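PDB 6QK4: membrane-bound lytic murein transglycosylase A from Burkholderia pseudomallei, which probably cleaves the beta-1,4 bond between N-acetylmuramic acid and N-acetylglucosamine in peptidoglycan, leaving a 1,6-anhydro ring on the muramic acid. Local coordinates for residues A[107-121]-A[166-179]. Residues are numbered along the deposited sequence; the frame is centred on the assembly and turned at random.
Sequences YEPLLHGSRVRRGPY and FLQVQGSGRVVLDD
Val176 N donates to Leu111 O over 2.8 Å, the shortest of the backbone bonds joining two parallel strands, 110-114 and 173-177. Arg174 N to Pro109 O, Leu111 N to Arg174 O and Gly113 N to Val176 O continue the series, and Asp178 N reaches Gly113 O only weakly, with 126° at the hydrogen. CA-H groups also approach four of these oxygens: Leu177 CA lies 3.1 Å from Gly113 O. Side chains alternate between the two faces. On one, Leu110 CD1 meets Arg174 CD and Val176 CG2, both at 3.7 Å, and His112 lies alongside Val176, pointing the same way. Arg174 NH1 is bonded to Asp257 O, whereas its buried NE has no partner in the model. On the other face both methyls of Leu111 pack on Leu167 of helix 161-170, with CD2 of each 3.9 Å apart, and Leu177 CD1 rests on the extended Arg115 chain. Pro109 CG touches Gln170 CG and Ser172 O, both from the same side, while Pro109 CD lies over one face of the Tyr107 ring, toward its rim. Water bridges finish this end: one water joins Tyr107 OH to Phe166 O, and another joins Glu108 OE1, Gln170 NE2 and Ser172 OG. At the far end Asp178 CG sits between backbone N and carbonyl carbon (chi1 65°), bringing OD2 into a salt bridge with Arg118 NH1 whose refined length is doubtfully short. The guanidinium and carboxylate planes stand 52° apart, and Ser114 OG lies over one guanidinium face, toward its rim, while donating to Val116 O. A third water accepts from Arg115 N and sits, doubtfully close, beside Asp178 OD1. Both strands belong to the MltA-specific insert domain, where 173-177 also pairs with strand 182-190. Main-chain bonds and aliphatic packing thus unite the middle of the contact, while its ends add water bridges and, around Asp178, a salt bridge.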
ATOM      1  N   TYR A 107      -1.795  -0.546  -0.348  1.00 22.24           N
ATOM      2  CA  TYR A 107      -1.666  -1.757  -1.155  1.00 22.08           C
ATOM      3  C   TYR A 107      -1.931  -1.390  -2.598  1.00 25.13           C
ATOM      4  O   TYR A 107      -2.332  -0.249  -2.911  1.00 25.17           O
ATOM      5  CB  TYR A 107      -2.652  -2.860  -0.694  1.00 19.45           C
ATOM      6  CG  TYR A 107      -4.077  -2.639  -1.147  1.00 22.44           C
ATOM      7  CD1 TYR A 107      -4.826  -1.596  -0.650  1.00 22.81           C
ATOM      8  CD2 TYR A 107      -4.677  -3.530  -2.033  1.00 22.77           C
ATOM      9  CE1 TYR A 107      -6.174  -1.437  -1.023  1.00 27.04           C
ATOM     10  CE2 TYR A 107      -6.013  -3.382  -2.418  1.00 26.41           C
ATOM     11  CZ  TYR A 107      -6.736  -2.333  -1.913  1.00 29.14           C
ATOM     12  OH  TYR A 107      -8.054  -2.210  -2.266  1.00 28.06           O
ATOM     13  N   GLU A 108      -1.687  -2.358  -3.475  1.00 22.36           N
ATOM     14  CA  GLU A 108      -2.045  -2.175  -4.883  1.00 23.88           C
ATOM     15  C   GLU A 108      -3.150  -3.144  -5.256  1.00 25.21           C
ATOM     16  O   GLU A 108      -2.955  -4.360  -5.164  1.00 25.17           O
ATOM     17  CB  GLU A 108      -0.820  -2.410  -5.733  1.00 25.05           C
ATOM     18  CG  GLU A 108      -1.177  -2.401  -7.217  1.00 30.36           C
ATOM     19  CD  GLU A 108      -1.118  -1.019  -7.816  1.00 45.70           C
ATOM     20  OE1 GLU A 108      -1.378  -0.034  -7.071  1.00 49.53           O
ATOM     21  OE2 GLU A 108      -0.810  -0.931  -9.038  1.00 51.36           O
ATOM     22  N   PRO A 109      -4.358  -2.678  -5.624  1.00 26.28           N
ATOM     23  CA  PRO A 109      -5.408  -3.624  -6.011  1.00 27.24           C
ATOM     24  C   PRO A 109      -4.963  -4.458  -7.203  1.00 26.27           C
ATOM     25  O   PRO A 109      -4.273  -3.969  -8.097  1.00 27.19           O
ATOM     26  CB  PRO A 109      -6.583  -2.707  -6.397  1.00 28.58           C
ATOM     27  CG  PRO A 109      -6.385  -1.426  -5.660  1.00 26.46           C
ATOM     28  CD  PRO A 109      -4.819  -1.273  -5.622  1.00 27.26           C
ATOM     29  N   LEU A 110      -5.343  -5.739  -7.184  1.00 26.89           N
ATOM     30  CA  LEU A 110      -4.990  -6.618  -8.297  1.00 30.55           C
ATOM     31  C   LEU A 110      -6.262  -7.332  -8.702  1.00 31.82           C
ATOM     32  O   LEU A 110      -6.826  -8.114  -7.920  1.00 35.36           O
ATOM     33  CB  LEU A 110      -3.883  -7.600  -7.917  1.00 38.44           C
ATOM     34  CG  LEU A 110      -3.615  -8.602  -9.054  1.00 45.05           C
ATOM     35  CD1 LEU A 110      -2.177  -8.623  -9.441  1.00 46.91           C
ATOM     36  CD2 LEU A 110      -4.060  -9.949  -8.568  1.00 51.14           C
ATOM     37  N   LEU A 111      -6.772  -6.997  -9.889  1.00 31.76           N
ATOM     38  CA  LEU A 111      -7.989  -7.597 -10.399  1.00 28.61           C
ATOM     39  C   LEU A 111      -7.655  -8.526 -11.564  1.00 31.97           C
ATOM     40  O   LEU A 111      -6.547  -8.540 -12.075  1.00 32.88           O
ATOM     41  CB  LEU A 111      -8.991  -6.521 -10.860  1.00 25.15           C
ATOM     42  CG  LEU A 111      -9.519  -5.668  -9.685  1.00 26.20           C
ATOM     43  CD1 LEU A 111      -8.548  -4.596  -9.280  1.00 27.39           C
ATOM     44  CD2 LEU A 111     -10.861  -5.007 -10.143  1.00 28.68           C
ATOM     45  N   HIS A 112      -8.634  -9.327 -11.975  1.00 35.86           N
ATOM     46  CA  HIS A 112      -8.460 -10.198 -13.127  1.00 35.83           C
ATOM     47  C   HIS A 112      -9.540  -9.874 -14.144  1.00 29.91           C
ATOM     48  O   HIS A 112     -10.709  -9.877 -13.805  1.00 32.60           O
ATOM     49  CB  HIS A 112      -8.550 -11.652 -12.700  1.00 39.67           C
ATOM     50  CG  HIS A 112      -7.453 -12.033 -11.772  1.00 45.78           C
ATOM     51  ND1 HIS A 112      -7.605 -12.040 -10.402  1.00 47.23           N
ATOM     52  CD2 HIS A 112      -6.155 -12.335 -12.017  1.00 46.76           C
ATOM     53  CE1 HIS A 112      -6.449 -12.357  -9.844  1.00 46.93           C
ATOM     54  NE2 HIS A 112      -5.552 -12.527 -10.800  1.00 47.12           N
ATOM     55  N   GLY A 113      -9.144  -9.601 -15.374  1.00 34.21           N
ATOM     56  CA  GLY A 113     -10.099  -9.162 -16.357  1.00 35.19           C
ATOM     57  C   GLY A 113      -9.758  -9.610 -17.766  1.00 38.58           C
ATOM     58  O   GLY A 113      -8.861 -10.440 -17.990  1.00 39.45           O
ATOM     59  N   SER A 114     -10.507  -9.055 -18.713  1.00 38.13           N
ATOM     60  CA  SER A 114     -10.364  -9.315 -20.132  1.00 39.99           C
ATOM     61  C   SER A 114     -10.716  -8.023 -20.851  1.00 38.99           C
ATOM     62  O   SER A 114     -11.565  -7.264 -20.383  1.00 38.04           O
ATOM     63  CB  SER A 114     -11.319 -10.438 -20.604  1.00 42.48           C
ATOM     64  OG  SER A 114     -11.206 -10.633 -22.025  1.00 46.04           O
ATOM     65  N   ARG A 115     -10.147  -7.833 -22.048  1.00 42.11           N
ATOM     66  CA  ARG A 115     -10.542  -6.702 -22.881  1.00 40.05           C
ATOM     67  C   ARG A 115     -11.907  -6.891 -23.531  1.00 43.91           C
ATOM     68  O   ARG A 115     -12.503  -5.912 -24.016  1.00 44.51           O
ATOM     69  CB  ARG A 115      -9.465  -6.446 -23.942  1.00 40.35           C
ATOM     70  CG  ARG A 115      -8.057  -6.140 -23.376  1.00 45.38           C
ATOM     71  CD  ARG A 115      -7.043  -5.820 -24.488  1.00 51.61           C
ATOM     72  NE  ARG A 115      -5.768  -5.379 -23.919  1.00 53.07           N
ATOM     73  CZ  ARG A 115      -5.485  -4.115 -23.599  1.00 52.76           C
ATOM     74  NH1 ARG A 115      -6.366  -3.149 -23.807  1.00 54.28           N
ATOM     75  NH2 ARG A 115      -4.323  -3.820 -23.047  1.00 51.78           N
ATOM     76  N   VAL A 116     -12.456  -8.103 -23.539  1.00 45.22           N
ATOM     77  CA  VAL A 116     -13.802  -8.286 -24.054  1.00 47.65           C
ATOM     78  C   VAL A 116     -14.636  -8.950 -22.971  1.00 48.32           C
ATOM     79  O   VAL A 116     -14.113  -9.665 -22.109  1.00 49.72           O
ATOM     80  CB  VAL A 116     -13.836  -9.106 -25.362  1.00 51.76           C
ATOM     81  CG1 VAL A 116     -12.786  -8.599 -26.315  1.00 50.32           C
ATOM     82  CG2 VAL A 116     -13.644 -10.577 -25.077  1.00 53.26           C
ATOM     83  N   ARG A 117     -15.938  -8.685 -22.998  1.00 44.24           N
ATOM     84  CA  ARG A 117     -16.843  -9.341 -22.067  1.00 44.68           C
ATOM     85  C   ARG A 117     -16.992 -10.818 -22.437  1.00 50.07           C
ATOM     86  O   ARG A 117     -17.330 -11.133 -23.579  1.00 54.10           O
ATOM     87  CB  ARG A 117     -18.184  -8.633 -22.069  1.00 40.16           C
ATOM     88  CG  ARG A 117     -19.170  -9.340 -21.148  1.00 44.51           C
ATOM     89  CD  ARG A 117     -20.472  -8.607 -20.948  1.00 48.46           C
ATOM     90  NE  ARG A 117     -21.391  -8.890 -22.048  1.00 58.06           N
ATOM     91  CZ  ARG A 117     -22.291  -9.879 -22.070  1.00 62.64           C
ATOM     92  NH1 ARG A 117     -22.422 -10.700 -21.034  1.00 64.36           N
ATOM     93  NH2 ARG A 117     -23.081 -10.046 -23.135  1.00 62.82           N
ATOM     94  N   ARG A 118     -16.705 -11.725 -21.497  1.00 49.11           N
ATOM     95  CA  ARG A 118     -16.631 -13.146 -21.822  1.00 50.65           C
ATOM     96  C   ARG A 118     -16.432 -13.929 -20.539  1.00 51.31           C
ATOM     97  O   ARG A 118     -15.789 -13.440 -19.614  1.00 48.09           O
ATOM     98  CB  ARG A 118     -15.464 -13.449 -22.780  1.00 53.46           C
ATOM     99  CG  ARG A 118     -14.100 -13.282 -22.093  1.00 60.69           C
ATOM    100  CD  ARG A 118     -12.928 -13.967 -22.776  1.00 67.33           C
ATOM    101  NE  ARG A 118     -12.529 -13.241 -23.972  1.00 72.28           N
ATOM    102  CZ  ARG A 118     -11.325 -13.297 -24.527  1.00 76.01           C
ATOM    103  NH1 ARG A 118     -10.373 -14.056 -23.992  1.00 77.05           N
ATOM    104  NH2 ARG A 118     -11.078 -12.591 -25.626  1.00 76.95           N
ATOM    105  N   GLY A 119     -16.949 -15.159 -20.500  1.00 52.16           N
ATOM    106  CA  GLY A 119     -16.690 -16.030 -19.375  1.00 52.68           C
ATOM    107  C   GLY A 119     -16.971 -15.321 -18.061  1.00 49.35           C
ATOM    108  O   GLY A 119     -18.013 -14.676 -17.911  1.00 50.58           O
ATOM    109  N   PRO A 120     -16.026 -15.363 -17.111  1.00 46.68           N
ATOM    110  CA  PRO A 120     -16.296 -14.752 -15.799  1.00 44.93           C
ATOM    111  C   PRO A 120     -16.161 -13.233 -15.828  1.00 43.29           C
ATOM    112  O   PRO A 120     -16.621 -12.551 -14.894  1.00 40.63           O
ATOM    113  CB  PRO A 120     -15.250 -15.417 -14.883  1.00 44.82           C
ATOM    114  CG  PRO A 120     -14.046 -15.626 -15.821  1.00 43.00           C
ATOM    115  CD  PRO A 120     -14.679 -15.944 -17.190  1.00 44.87           C
ATOM    116  N   TYR A 121     -15.630 -12.683 -16.920  1.00 41.95           N
ATOM    117  CA  TYR A 121     -15.317 -11.259 -17.009  1.00 40.00           C
ATOM    118  C   TYR A 121     -16.579 -10.497 -17.405  1.00 37.27           C
ATOM    119  O   TYR A 121     -16.818 -10.199 -18.574  1.00 40.31           O
ATOM    120  CB  TYR A 121     -14.183 -11.062 -18.001  1.00 36.78           C
ATOM    121  CG  TYR A 121     -13.006 -11.922 -17.646  1.00 42.50           C
ATOM    122  CD1 TYR A 121     -12.330 -11.710 -16.456  1.00 39.99           C
ATOM    123  CD2 TYR A 121     -12.596 -12.969 -18.462  1.00 43.54           C
ATOM    124  CE1 TYR A 121     -11.238 -12.478 -16.094  1.00 43.79           C
ATOM    125  CE2 TYR A 121     -11.505 -13.760 -18.099  1.00 45.69           C
ATOM    126  CZ  TYR A 121     -10.830 -13.507 -16.916  1.00 46.66           C
ATOM    127  OH  TYR A 121      -9.730 -14.254 -16.529  1.00 48.72           O
ATOM    128  N   PHE A 166     -14.096  -1.756  -4.959  1.00 27.67           N
ATOM    129  CA  PHE A 166     -12.963  -1.308  -4.136  1.00 25.77           C
ATOM    130  C   PHE A 166     -11.797  -0.795  -4.940  1.00 26.83           C
ATOM    131  O   PHE A 166     -11.015   0.004  -4.416  1.00 29.38           O
ATOM    132  CB  PHE A 166     -12.534  -2.430  -3.183  1.00 26.33           C
ATOM    133  CG  PHE A 166     -13.510  -2.571  -2.039  1.00 31.87           C
ATOM    134  CD1 PHE A 166     -13.653  -1.535  -1.117  1.00 35.96           C
ATOM    135  CD2 PHE A 166     -14.355  -3.652  -1.949  1.00 28.58           C
ATOM    136  CE1 PHE A 166     -14.584  -1.612  -0.109  1.00 35.72           C
ATOM    137  CE2 PHE A 166     -15.279  -3.745  -0.924  1.00 30.71           C
ATOM    138  CZ  PHE A 166     -15.407  -2.730  -0.012  1.00 36.02           C
ATOM    139  N   LEU A 167     -11.704  -1.156  -6.223  1.00 25.62           N
ATOM    140  CA  LEU A 167     -10.731  -0.484  -7.066  1.00 25.85           C
ATOM    141  C   LEU A 167     -11.126   0.970  -7.253  1.00 27.39           C
ATOM    142  O   LEU A 167     -10.262   1.852  -7.259  1.00 28.49           O
ATOM    143  CB  LEU A 167     -10.622  -1.208  -8.411  1.00 27.95           C
ATOM    144  CG  LEU A 167      -9.847  -0.548  -9.530  1.00 26.32           C
ATOM    145  CD1 LEU A 167      -8.383  -0.624  -9.136  1.00 25.32           C
ATOM    146  CD2 LEU A 167     -10.011  -1.287 -10.806  1.00 28.69           C
ATOM    147  N   GLN A 168     -12.437   1.235  -7.424  1.00 27.15           N
ATOM    148  CA  GLN A 168     -12.906   2.617  -7.449  1.00 28.48           C
ATOM    149  C   GLN A 168     -12.559   3.371  -6.172  1.00 29.70           C
ATOM    150  O   GLN A 168     -12.197   4.543  -6.240  1.00 32.18           O
ATOM    151  CB  GLN A 168     -14.413   2.677  -7.674  1.00 27.88           C
ATOM    152  CG  GLN A 168     -14.798   2.416  -9.086  1.00 29.29           C
ATOM    153  CD  GLN A 168     -16.298   2.321  -9.229  1.00 29.94           C
ATOM    154  OE1 GLN A 168     -16.969   1.614  -8.484  1.00 32.11           O
ATOM    155  NE2 GLN A 168     -16.818   3.006 -10.223  1.00 29.81           N
ATOM    156  N   VAL A 169     -12.710   2.740  -5.009  1.00 28.92           N
ATOM    157  CA  VAL A 169     -12.364   3.411  -3.753  1.00 30.63           C
ATOM    158  C   VAL A 169     -10.881   3.802  -3.759  1.00 34.30           C
ATOM    159  O   VAL A 169     -10.519   4.916  -3.372  1.00 34.48           O
ATOM    160  CB  VAL A 169     -12.731   2.539  -2.539  1.00 34.04           C
ATOM    161  CG1 VAL A 169     -12.183   3.151  -1.282  1.00 35.34           C
ATOM    162  CG2 VAL A 169     -14.263   2.377  -2.408  1.00 31.92           C
ATOM    163  N   GLN A 170     -10.008   2.926  -4.275  1.00 30.20           N
ATOM    164  CA  GLN A 170      -8.593   3.242  -4.287  1.00 30.42           C
ATOM    165  C   GLN A 170      -8.248   4.266  -5.374  1.00 33.44           C
ATOM    166  O   GLN A 170      -7.390   5.124  -5.172  1.00 33.20           O
ATOM    167  CB  GLN A 170      -7.791   1.947  -4.459  1.00 29.27           C
ATOM    168  CG  GLN A 170      -6.294   2.210  -4.703  1.00 34.10           C
ATOM    169  CD  GLN A 170      -5.468   2.023  -3.438  1.00 33.73           C
ATOM    170  OE1 GLN A 170      -6.011   1.937  -2.312  1.00 32.68           O
ATOM    171  NE2 GLN A 170      -4.146   1.925  -3.622  1.00 33.99           N
ATOM    172  N   GLY A 171      -8.926   4.228  -6.533  1.00 26.93           N
ATOM    173  CA  GLY A 171      -8.623   5.118  -7.629  1.00 29.61           C
ATOM    174  C   GLY A 171      -7.686   4.549  -8.678  1.00 29.87           C
ATOM    175  O   GLY A 171      -7.618   5.096  -9.788  1.00 30.90           O
ATOM    176  N   SER A 172      -6.930   3.499  -8.351  1.00 29.08           N
ATOM    177  CA  SER A 172      -5.920   3.014  -9.266  1.00 27.44           C
ATOM    178  C   SER A 172      -5.532   1.588  -8.896  1.00 26.15           C
ATOM    179  O   SER A 172      -5.726   1.148  -7.755  1.00 29.32           O
ATOM    180  CB  SER A 172      -4.699   3.943  -9.245  1.00 28.67           C
ATOM    181  OG  SER A 172      -4.042   3.874  -7.988  1.00 33.60           O
ATOM    182  N   GLY A 173      -4.975   0.866  -9.866  1.00 27.58           N
ATOM    183  CA  GLY A 173      -4.545  -0.501  -9.583  1.00 26.72           C
ATOM    184  C   GLY A 173      -4.163  -1.199 -10.868  1.00 26.34           C
ATOM    185  O   GLY A 173      -3.937  -0.554 -11.895  1.00 30.97           O
ATOM    186  N   ARG A 174      -4.080  -2.515 -10.807  1.00 27.62           N
ATOM    187  CA  ARG A 174      -3.618  -3.259 -11.967  1.00 31.76           C
ATOM    188  C   ARG A 174      -4.598  -4.389 -12.272  1.00 29.12           C
ATOM    189  O   ARG A 174      -5.204  -4.974 -11.372  1.00 29.89           O
ATOM    190  CB  ARG A 174      -2.190  -3.789 -11.738  1.00 40.00           C
ATOM    191  CG  ARG A 174      -2.040  -5.260 -11.834  1.00 45.60           C
ATOM    192  CD  ARG A 174      -0.727  -5.720 -11.239  1.00 47.15           C
ATOM    193  NE  ARG A 174       0.155  -4.646 -10.804  1.00 46.95           N
ATOM    194  CZ  ARG A 174       1.458  -4.832 -10.614  1.00 53.67           C
ATOM    195  NH1 ARG A 174       1.981  -6.038 -10.825  1.00 55.47           N
ATOM    196  NH2 ARG A 174       2.235  -3.832 -10.209  1.00 52.53           N
ATOM    197  N   VAL A 175      -4.784  -4.667 -13.557  1.00 30.36           N
ATOM    198  CA  VAL A 175      -5.711  -5.706 -13.999  1.00 30.54           C
ATOM    199  C   VAL A 175      -4.911  -6.760 -14.766  1.00 31.42           C
ATOM    200  O   VAL A 175      -4.307  -6.456 -15.803  1.00 34.19           O
ATOM    201  CB  VAL A 175      -6.830  -5.124 -14.880  1.00 27.43           C
ATOM    202  CG1 VAL A 175      -7.826  -6.240 -15.243  1.00 29.88           C
ATOM    203  CG2 VAL A 175      -7.559  -4.005 -14.117  1.00 28.95           C
ATOM    204  N   VAL A 176      -4.872  -7.975 -14.232  1.00 35.06           N
ATOM    205  CA  VAL A 176      -4.230  -9.086 -14.924  1.00 36.74           C
ATOM    206  C   VAL A 176      -5.225  -9.594 -15.957  1.00 35.61           C
ATOM    207  O   VAL A 176      -6.311 -10.040 -15.588  1.00 36.37           O
ATOM    208  CB  VAL A 176      -3.846 -10.195 -13.942  1.00 41.81           C
ATOM    209  CG1 VAL A 176      -3.329 -11.391 -14.701  1.00 46.05           C
ATOM    210  CG2 VAL A 176      -2.805  -9.668 -12.958  1.00 40.88           C
ATOM    211  N   LEU A 177      -4.876  -9.477 -17.245  1.00 35.90           N
ATOM    212  CA  LEU A 177      -5.814  -9.821 -18.319  1.00 39.11           C
ATOM    213  C   LEU A 177      -5.632 -11.258 -18.788  1.00 41.79           C
ATOM    214  O   LEU A 177      -4.539 -11.827 -18.691  1.00 43.69           O
ATOM    215  CB  LEU A 177      -5.654  -8.904 -19.527  1.00 39.40           C
ATOM    216  CG  LEU A 177      -5.893  -7.414 -19.294  1.00 41.37           C
ATOM    217  CD1 LEU A 177      -5.442  -6.608 -20.510  1.00 43.64           C
ATOM    218  CD2 LEU A 177      -7.355  -7.156 -18.991  1.00 42.40           C
ATOM    219  N   ASP A 178      -6.704 -11.815 -19.371  1.00 45.28           N
ATOM    220  CA  ASP A 178      -6.682 -13.222 -19.762  1.00 50.88           C
ATOM    221  C   ASP A 178      -5.782 -13.456 -20.966  1.00 58.59           C
ATOM    222  O   ASP A 178      -5.461 -14.613 -21.254  1.00 62.50           O
ATOM    223  CB  ASP A 178      -8.095 -13.746 -20.036  1.00 50.02           C
ATOM    224  CG  ASP A 178      -8.767 -13.066 -21.236  1.00 51.30           C
ATOM    225  OD1 ASP A 178      -8.269 -12.025 -21.722  1.00 52.56           O
ATOM    226  OD2 ASP A 178      -9.809 -13.577 -21.679  1.00 52.05           O
ATOM    227  N   ASP A 179      -5.421 -12.382 -21.684  1.00 60.83           N
ATOM    228  CA  ASP A 179      -4.236 -12.266 -22.535  1.00 63.06           C
ATOM    229  C   ASP A 179      -3.047 -13.059 -22.033  1.00 64.68           C
ATOM    230  O   ASP A 179      -2.468 -13.876 -22.754  1.00 67.64           O
ATOM    231  CB  ASP A 179      -3.755 -10.818 -22.580  1.00 62.63           C
ATOM    232  CG  ASP A 179      -4.233 -10.084 -23.777  1.00 64.68           C
ATOM    233  OD1 ASP A 179      -3.656  -9.022 -24.087  1.00 66.46           O
ATOM    234  OD2 ASP A 179      -5.188 -10.559 -24.400  1.00 66.72           O
TER
HETATM  235  O   HOH W   1      -4.097   1.705  -0.289  1.00 25.96           O
HETATM  236  O   HOH W   2      -9.798  -0.083  -2.020  1.00 33.55           O
HETATM  237  O   HOH W   3      -2.960   2.396  -6.297  1.00 48.07           O
HETATM  238  O   HOH W   4      -8.108  -9.836 -22.776  1.00 42.56           O